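Local coordinates for cupin type-2 domain-containing protein (Klebsiella pneumoniae subsp. pneumoniae MGH 78578, PDB 3H8U) that is of unknown function but, as a small double-stranded beta-helix protein of the cupin superfamily, probably binds a metal ion within its barrel, at residues V43-P48 and P106-S111; E70-Q75 and G98-G103. All coordinates share one frame; numbering follows the deposited sequence.

Interaction 1 of 2, residues V43-P48 and P106-S111; sequences VWHAHP and PFIFVS
Trp44 and Phe109 meet on neighbouring antiparallel strands, 40-46 and 107-114, of one of the two sheets that make up the double-stranded beta-helix of the cupin fold. Backbone bonds close two hydrogen-bonded pairs, Trp44 with Phe109 and Ala46 with Phe107; the straightest runs from Phe107 N to Ala46 O (2.9 Å, 175° at the hydrogen). Trp44, Ala46, Phe107 and Phe109 share one face of the sheet. Here Phe109 takes the crowded position, CG between its own N and carbonyl carbon (chi1 65°), and its ring lies beside the Trp44 side chain, pointing the same way. Trp44 CB sits over a face of this ring, toward its rim, 3.6 Å from the centroid in a CH-pi contact. The five-membered ring of Trp44 is slid off to one side, its plane 21° from that of Phe109, so overlap is slight; Trp44 CD1 nevertheless comes to 3.4 Å from Phe109 CE2. At the edge of the indole, water 1 accepts from Trp44 NE1 (3.1 Å) and donates to Ser111 OG, which also bonds to Asp62. Phe109 further stacks on Trp64 of strand 61-68. The other face carries Val43, His45, Ile108 and Val110. There the His45 ring crosses Ile108 and Pro106 obliquely, with His45 CD2 3.7 Å from Ile108 CG1 and His45 NE2 3.6 Å from Pro106 CB; Val17 of helix 17-20 packs on Ile108 and Val110. The backbone bonds thus set the register, the CH-pi contact places Trp44 against Phe109, and the water satisfies the indole N-H.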
ATOM      1  N   VAL A  43       2.497  -0.127  -9.432  1.00 29.52           N
ATOM      2  CA  VAL A  43       2.054  -1.523  -9.489  1.00 29.80           C
ATOM      3  C   VAL A  43       3.124  -2.305 -10.256  1.00 29.71           C
ATOM      4  O   VAL A  43       3.427  -1.994 -11.427  1.00 29.88           O
ATOM      5  CB  VAL A  43       0.676  -1.648 -10.159  1.00 29.82           C
ATOM      6  CG1 VAL A  43       0.395  -3.102 -10.535  1.00 29.20           C
ATOM      7  CG2 VAL A  43      -0.399  -1.108  -9.228  1.00 31.94           C
ATOM      8  N   TRP A  44       3.695  -3.299  -9.579  1.00 30.10           N
ATOM      9  CA  TRP A  44       4.658  -4.186 -10.143  1.00 30.38           C
ATOM     10  C   TRP A  44       4.064  -5.587 -10.380  1.00 29.60           C
ATOM     11  O   TRP A  44       3.274  -6.071  -9.585  1.00 29.27           O
ATOM     12  CB  TRP A  44       5.849  -4.326  -9.206  1.00 31.47           C
ATOM     13  CG  TRP A  44       6.699  -3.123  -9.120  1.00 31.42           C
ATOM     14  CD1 TRP A  44       6.689  -2.198  -8.121  1.00 32.96           C
ATOM     15  CD2 TRP A  44       7.686  -2.700 -10.057  1.00 33.42           C
ATOM     16  NE1 TRP A  44       7.619  -1.233  -8.366  1.00 32.10           N
ATOM     17  CE2 TRP A  44       8.254  -1.509  -9.547  1.00 34.47           C
ATOM     18  CE3 TRP A  44       8.154  -3.206 -11.258  1.00 30.74           C
ATOM     19  CZ2 TRP A  44       9.274  -0.827 -10.208  1.00 32.39           C
ATOM     20  CZ3 TRP A  44       9.174  -2.518 -11.932  1.00 33.42           C
ATOM     21  CH2 TRP A  44       9.721  -1.350 -11.399  1.00 33.66           C
ATOM     22  N   HIS A  45       4.503  -6.201 -11.470  1.00 30.22           N
ATOM     23  CA  HIS A  45       4.094  -7.555 -11.859  1.00 30.12           C
ATOM     24  C   HIS A  45       5.340  -8.321 -12.294  1.00 29.86           C
ATOM     25  O   HIS A  45       6.116  -7.841 -13.099  1.00 29.29           O
ATOM     26  CB  HIS A  45       3.072  -7.479 -13.006  1.00 30.11           C
ATOM     27  CG  HIS A  45       2.695  -8.813 -13.596  1.00 29.61           C
ATOM     28  ND1 HIS A  45       3.558  -9.586 -14.349  1.00 28.80           N
ATOM     29  CD2 HIS A  45       1.524  -9.492 -13.553  1.00 27.63           C
ATOM     30  CE1 HIS A  45       2.927 -10.680 -14.744  1.00 27.79           C
ATOM     31  NE2 HIS A  45       1.710 -10.668 -14.234  1.00 26.77           N
ATOM     32  N   ALA A  46       5.516  -9.522 -11.755  1.00 29.92           N
ATOM     33  CA  ALA A  46       6.567 -10.422 -12.204  1.00 29.26           C
ATOM     34  C   ALA A  46       6.002 -11.810 -12.477  1.00 28.60           C
ATOM     35  O   ALA A  46       5.273 -12.372 -11.669  1.00 26.89           O
ATOM     36  CB  ALA A  46       7.717 -10.498 -11.172  1.00 28.53           C
ATOM     37  N   HIS A  47       6.359 -12.342 -13.630  1.00 27.87           N
ATOM     38  CA  HIS A  47       6.120 -13.740 -13.958  1.00 28.97           C
ATOM     39  C   HIS A  47       7.074 -14.611 -13.140  1.00 27.53           C
ATOM     40  O   HIS A  47       8.144 -14.145 -12.706  1.00 28.00           O
ATOM     41  CB  HIS A  47       6.404 -14.014 -15.440  1.00 29.64           C
ATOM     42  CG  HIS A  47       5.418 -13.405 -16.381  1.00 34.42           C
ATOM     43  ND1 HIS A  47       4.081 -13.770 -16.416  1.00 40.25           N
ATOM     44  CD2 HIS A  47       5.585 -12.497 -17.377  1.00 37.28           C
ATOM     45  CE1 HIS A  47       3.465 -13.073 -17.361  1.00 37.81           C
ATOM     46  NE2 HIS A  47       4.359 -12.304 -17.961  1.00 37.21           N
ATOM     47  N   PRO A  48       6.721 -15.899 -12.970  1.00 26.29           N
ATOM     48  CA  PRO A  48       7.652 -16.831 -12.351  1.00 25.54           C
ATOM     49  C   PRO A  48       9.080 -16.743 -12.899  1.00 25.36           C
ATOM     50  O   PRO A  48       9.286 -16.783 -14.115  1.00 24.51           O
ATOM     51  CB  PRO A  48       7.030 -18.191 -12.676  1.00 25.10           C
ATOM     52  CG  PRO A  48       5.586 -17.900 -12.599  1.00 25.94           C
ATOM     53  CD  PRO A  48       5.459 -16.572 -13.308  1.00 25.07           C
ATOM     54  N   PRO A 106       1.390 -15.333 -10.805  1.00 28.79           N
ATOM     55  CA  PRO A 106       1.989 -14.015 -10.964  1.00 30.03           C
ATOM     56  C   PRO A 106       2.232 -13.369  -9.603  1.00 29.90           C
ATOM     57  O   PRO A 106       1.406 -13.500  -8.669  1.00 30.55           O
ATOM     58  CB  PRO A 106       0.942 -13.215 -11.756  1.00 29.83           C
ATOM     59  CG  PRO A 106      -0.322 -14.061 -11.684  1.00 30.44           C
ATOM     60  CD  PRO A 106       0.137 -15.466 -11.568  1.00 29.29           C
ATOM     61  N   PHE A 107       3.335 -12.642  -9.495  1.00 29.65           N
ATOM     62  CA  PHE A 107       3.635 -11.916  -8.265  1.00 29.73           C
ATOM     63  C   PHE A 107       3.304 -10.447  -8.507  1.00 29.70           C
ATOM     64  O   PHE A 107       3.901  -9.821  -9.380  1.00 30.17           O
ATOM     65  CB  PHE A 107       5.108 -12.128  -7.916  1.00 30.77           C
ATOM     66  CG  PHE A 107       5.608 -11.292  -6.768  1.00 31.15           C
ATOM     67  CD1 PHE A 107       5.012 -11.371  -5.518  1.00 31.57           C
ATOM     68  CD2 PHE A 107       6.720 -10.472  -6.919  1.00 29.95           C
ATOM     69  CE1 PHE A 107       5.500 -10.617  -4.430  1.00 30.58           C
ATOM     70  CE2 PHE A 107       7.218  -9.721  -5.812  1.00 28.64           C
ATOM     71  CZ  PHE A 107       6.583  -9.794  -4.584  1.00 30.03           C
ATOM     72  N   ILE A 108       2.295  -9.932  -7.790  1.00 29.13           N
ATOM     73  CA  ILE A 108       1.833  -8.573  -8.009  1.00 29.30           C
ATOM     74  C   ILE A 108       1.799  -7.829  -6.681  1.00 29.17           C
ATOM     75  O   ILE A 108       1.223  -8.307  -5.694  1.00 28.85           O
ATOM     76  CB  ILE A 108       0.427  -8.569  -8.704  1.00 28.93           C
ATOM     77  CG1 ILE A 108       0.481  -9.270 -10.056  1.00 28.65           C
ATOM     78  CG2 ILE A 108      -0.094  -7.141  -8.884  1.00 28.13           C
ATOM     79  CD1 ILE A 108      -0.857  -9.512 -10.700  1.00 29.92           C
ATOM     80  N   PHE A 109       2.397  -6.646  -6.669  1.00 28.88           N
ATOM     81  CA  PHE A 109       2.420  -5.827  -5.470  1.00 28.69           C
ATOM     82  C   PHE A 109       2.337  -4.351  -5.792  1.00 28.33           C
ATOM     83  O   PHE A 109       2.593  -3.926  -6.911  1.00 27.82           O
ATOM     84  CB  PHE A 109       3.644  -6.122  -4.582  1.00 28.55           C
ATOM     85  CG  PHE A 109       4.944  -5.770  -5.191  1.00 28.57           C
ATOM     86  CD1 PHE A 109       5.567  -6.649  -6.077  1.00 30.82           C
ATOM     87  CD2 PHE A 109       5.575  -4.585  -4.882  1.00 30.27           C
ATOM     88  CE1 PHE A 109       6.787  -6.349  -6.633  1.00 30.32           C
ATOM     89  CE2 PHE A 109       6.805  -4.262  -5.453  1.00 30.46           C
ATOM     90  CZ  PHE A 109       7.422  -5.168  -6.313  1.00 29.94           C
ATOM     91  N   VAL A 110       1.926  -3.616  -4.772  1.00 28.95           N
ATOM     92  CA  VAL A 110       1.823  -2.186  -4.819  1.00 29.87           C
ATOM     93  C   VAL A 110       2.984  -1.678  -3.983  1.00 29.53           C
ATOM     94  O   VAL A 110       3.080  -1.970  -2.790  1.00 29.99           O
ATOM     95  CB  VAL A 110       0.499  -1.703  -4.232  1.00 30.06           C
ATOM     96  CG1 VAL A 110       0.498  -0.125  -4.125  1.00 31.36           C
ATOM     97  CG2 VAL A 110      -0.666  -2.221  -5.070  1.00 28.36           C
ATOM     98  N   SER A 111       3.828  -0.884  -4.627  1.00 29.68           N
ATOM     99  CA  SER A 111       4.929  -0.186  -3.987  1.00 29.81           C
ATOM    100  C   SER A 111       4.599   1.289  -3.710  1.00 29.90           C
ATOM    101  O   SER A 111       4.192   2.016  -4.633  1.00 28.79           O
ATOM    102  CB  SER A 111       6.158  -0.237  -4.900  1.00 30.55           C
ATOM    103  OG  SER A 111       7.123   0.718  -4.509  1.00 30.65           O
TER
HETATM  104  O   HOH W   1       8.816   1.217  -6.925  1.00 24.79           O

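Interaction 2 of 2, residues E70-Q75 and G98-G103; sequences EAEYHQ and GAMNSG
Glu72 and Met100, the latter modelled as selenomethionine, form a hydrogen-bonded pair between the antiparallel strands 70-74 and 97-101, in the second sheet of the cupin double-stranded beta-helix, and their side chains lie side by side, pointing the same way. Glu72 CG stands anti to its carbonyl carbon (chi1 -70°) and the chain runs on extended, whereas Met100 bends at chi2 and chi3; the methyl CE of Met100 ends 3.5 Å from Glu72 OE2, a carboxylate against a methyl group. Beneath them, Glu72 N donates to Met100 O at 2.8 Å and Met100 N returns the bond to Glu72 O. The opposite face bears Ala71, Tyr73 and Ala99. Ala71 CB and Ala99 CB touch at 4.3 Å, and Phe107 from the facing sheet packs on both. Tyr73 comes obliquely to Gly98 O, which lies 3.6 Å from Tyr73 CD1; its ring also meets Trp64 edge-to-face, and the second subunit packs on it through Ile14. His74 shares the Glu72 face, but its imidazole leads away, with Ser54 and Gly78 bonding to ND1 and NE2. Its backbone N reaches Gly98 O from 44° above the carbonyl plane (2.8 Å). Past Met100, Ser102 N makes a weak bond to Glu70 O, while Asn101 OD1 takes a weak bond from Gly103 N and lies 2.8 Å from water 2, which accepts from Glu70 N; Asn101 ND2 bonds to Ala46 O of strand 40-46. Water 3 ties the turn together, accepting from Ser102 OG at 2.6 Å and donating to Glu70 OE1 and Gly103 O.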
ATOM      1  N   GLU A  70       3.753 -15.302  -4.680  1.00 31.57           N
ATOM      2  CA  GLU A  70       4.806 -15.532  -3.715  1.00 33.00           C
ATOM      3  C   GLU A  70       6.154 -15.111  -4.343  1.00 32.72           C
ATOM      4  O   GLU A  70       6.339 -15.246  -5.564  1.00 33.40           O
ATOM      5  CB  GLU A  70       4.833 -17.010  -3.339  1.00 32.59           C
ATOM      6  CG  GLU A  70       3.609 -17.510  -2.546  1.00 33.92           C
ATOM      7  CD  GLU A  70       3.790 -18.903  -1.959  1.00 36.39           C
ATOM      8  OE1 GLU A  70       4.940 -19.360  -1.775  1.00 42.72           O
ATOM      9  OE2 GLU A  70       2.768 -19.541  -1.653  1.00 40.85           O
ATOM     10  N   ALA A  71       7.089 -14.640  -3.518  1.00 31.72           N
ATOM     11  CA  ALA A  71       8.408 -14.250  -3.983  1.00 31.44           C
ATOM     12  C   ALA A  71       9.457 -14.479  -2.912  1.00 31.10           C
ATOM     13  O   ALA A  71       9.139 -14.580  -1.725  1.00 30.31           O
ATOM     14  CB  ALA A  71       8.426 -12.784  -4.404  1.00 30.74           C
ATOM     15  N   GLU A  72      10.697 -14.576  -3.374  1.00 30.37           N
ATOM     16  CA  GLU A  72      11.878 -14.491  -2.531  1.00 31.44           C
ATOM     17  C   GLU A  72      12.233 -13.029  -2.443  1.00 31.55           C
ATOM     18  O   GLU A  72      12.580 -12.448  -3.448  1.00 32.80           O
ATOM     19  CB  GLU A  72      13.069 -15.099  -3.213  1.00 32.31           C
ATOM     20  CG  GLU A  72      13.125 -16.540  -3.414  1.00 35.50           C
ATOM     21  CD  GLU A  72      14.359 -16.899  -4.291  1.00 41.43           C
ATOM     22  OE1 GLU A  72      15.325 -16.069  -4.501  1.00 44.72           O
ATOM     23  OE2 GLU A  72      14.337 -18.012  -4.798  1.00 46.08           O
ATOM     24  N   TYR A  73      12.168 -12.452  -1.250  1.00 30.62           N
ATOM     25  CA  TYR A  73      12.473 -11.038  -1.053  1.00 30.42           C
ATOM     26  C   TYR A  73      13.954 -10.951  -0.687  1.00 30.75           C
ATOM     27  O   TYR A  73      14.367 -11.517   0.309  1.00 30.53           O
ATOM     28  CB  TYR A  73      11.597 -10.515   0.084  1.00 30.12           C
ATOM     29  CG  TYR A  73      11.721  -9.042   0.361  1.00 29.66           C
ATOM     30  CD1 TYR A  73      11.289  -8.100  -0.560  1.00 28.15           C
ATOM     31  CD2 TYR A  73      12.258  -8.581   1.579  1.00 29.68           C
ATOM     32  CE1 TYR A  73      11.355  -6.711  -0.267  1.00 29.77           C
ATOM     33  CE2 TYR A  73      12.331  -7.230   1.849  1.00 30.47           C
ATOM     34  CZ  TYR A  73      11.887  -6.303   0.940  1.00 29.59           C
ATOM     35  OH  TYR A  73      11.996  -4.950   1.257  1.00 30.74           O
ATOM     36  N   HIS A  74      14.764 -10.347  -1.551  1.00 30.51           N
ATOM     37  CA  HIS A  74      16.197 -10.157  -1.272  1.00 30.84           C
ATOM     38  C   HIS A  74      16.420  -8.924  -0.400  1.00 30.13           C
ATOM     39  O   HIS A  74      15.972  -7.837  -0.729  1.00 29.32           O
ATOM     40  CB  HIS A  74      16.985  -9.974  -2.573  1.00 30.92           C
ATOM     41  CG  HIS A  74      18.479  -9.885  -2.374  1.00 32.88           C
ATOM     42  ND1 HIS A  74      19.276  -9.041  -3.121  1.00 35.36           N
ATOM     43  CD2 HIS A  74      19.316 -10.527  -1.514  1.00 31.98           C
ATOM     44  CE1 HIS A  74      20.533  -9.173  -2.737  1.00 34.81           C
ATOM     45  NE2 HIS A  74      20.579 -10.045  -1.745  1.00 32.43           N
ATOM     46  N   GLN A  75      17.145  -9.108   0.698  1.00 29.78           N
ATOM     47  CA  GLN A  75      17.373  -8.049   1.696  1.00 29.94           C
ATOM     48  C   GLN A  75      18.803  -7.516   1.633  1.00 29.66           C
ATOM     49  O   GLN A  75      19.209  -6.767   2.527  1.00 30.30           O
ATOM     50  CB  GLN A  75      17.074  -8.590   3.111  1.00 28.91           C
ATOM     51  CG  GLN A  75      15.619  -9.123   3.254  1.00 29.27           C
ATOM     52  CD  GLN A  75      15.145  -9.303   4.687  1.00 30.56           C
ATOM     53  OE1 GLN A  75      15.919  -9.137   5.644  1.00 33.84           O
ATOM     54  NE2 GLN A  75      13.887  -9.668   4.846  1.00 31.32           N
ATOM     55  N   GLY A  98      14.987  -6.249  -3.287  1.00 29.21           N
ATOM     56  CA  GLY A  98      14.693  -6.757  -4.626  1.00 29.94           C
ATOM     57  C   GLY A  98      13.859  -8.020  -4.448  1.00 30.62           C
ATOM     58  O   GLY A  98      13.602  -8.445  -3.305  1.00 30.46           O
ATOM     59  N   ALA A  99      13.437  -8.651  -5.547  1.00 30.80           N
ATOM     60  CA  ALA A  99      12.683  -9.900  -5.407  1.00 30.51           C
ATOM     61  C   ALA A  99      12.775 -10.796  -6.632  1.00 30.93           C
ATOM     62  O   ALA A  99      13.116 -10.323  -7.703  1.00 30.98           O
ATOM     63  CB  ALA A  99      11.236  -9.600  -5.056  1.00 30.77           C
HETATM   64  N   MSE A 100      12.515 -12.095  -6.444  1.00 30.59           N
HETATM   65  CA  MSE A 100      12.293 -13.022  -7.550  1.00 31.29           C
HETATM   66  C   MSE A 100      10.972 -13.751  -7.303  1.00 29.62           C
HETATM   67  O   MSE A 100      10.766 -14.264  -6.184  1.00 29.77           O
HETATM   68  CB  MSE A 100      13.437 -14.045  -7.687  1.00 30.49           C
HETATM   69  CG  MSE A 100      13.395 -14.721  -9.097  1.00 34.15           C
HETATM   70 SE   MSE A 100      13.979 -16.485  -9.111  0.75 36.75          SE
HETATM   71  CE  MSE A 100      12.750 -17.079  -7.807  1.00 36.36           C
ATOM     72  N   ASN A 101      10.101 -13.790  -8.323  1.00 28.60           N
ATOM     73  CA  ASN A 101       8.846 -14.569  -8.269  1.00 27.53           C
ATOM     74  C   ASN A 101       9.212 -16.063  -8.270  1.00 27.79           C
ATOM     75  O   ASN A 101       9.632 -16.610  -9.302  1.00 27.37           O
ATOM     76  CB  ASN A 101       7.905 -14.239  -9.433  1.00 27.67           C
ATOM     77  CG  ASN A 101       6.630 -15.015  -9.368  1.00 26.58           C
ATOM     78  OD1 ASN A 101       6.522 -15.897  -8.529  1.00 27.46           O
ATOM     79  ND2 ASN A 101       5.646 -14.693 -10.217  1.00 26.03           N
ATOM     80  N   SER A 102       9.028 -16.718  -7.118  1.00 27.20           N
ATOM     81  CA  SER A 102       9.314 -18.144  -6.950  1.00 26.70           C
ATOM     82  C   SER A 102       8.129 -19.047  -7.350  1.00 27.15           C
ATOM     83  O   SER A 102       8.271 -20.278  -7.407  1.00 25.80           O
ATOM     84  CB  SER A 102       9.734 -18.430  -5.501  1.00 27.75           C
ATOM     85  OG  SER A 102       8.839 -17.799  -4.596  1.00 29.94           O
ATOM     86  N   GLY A 103       6.977 -18.441  -7.629  1.00 27.13           N
ATOM     87  CA  GLY A 103       5.890 -19.136  -8.308  1.00 27.10           C
ATOM     88  C   GLY A 103       4.937 -19.852  -7.365  1.00 27.00           C
ATOM     89  O   GLY A 103       5.245 -19.974  -6.166  1.00 26.92           O
TER
HETATM   90  O   HOH W   2       4.139 -16.560  -7.138  1.00 17.81           O
HETATM   91  O   HOH W   3       7.074 -19.699  -4.124  1.00 23.95           O

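Overall arrangement
The two interactions are antiparallel strand pairs in different sheets of the same cupin barrel, with centres about 10 Å apart. Interaction 1 is the more buried, its side-chain packing mainly aromatic and aliphatic; interaction 2 is partly exposed and sets a carboxylate, a selenomethionine and an ordered-water network beside a smaller apolar patch. Strands 97-101 and 107-114 follow each other in the chain, so one contact leads into the other. The polar link between them is Asn101, while Phe107, a paired residue of interaction 1, belongs to the apolar interior between the sheets. Both also touch the second subunit, through Val43 and Val110 in one and Tyr73 and Gln75 in the other.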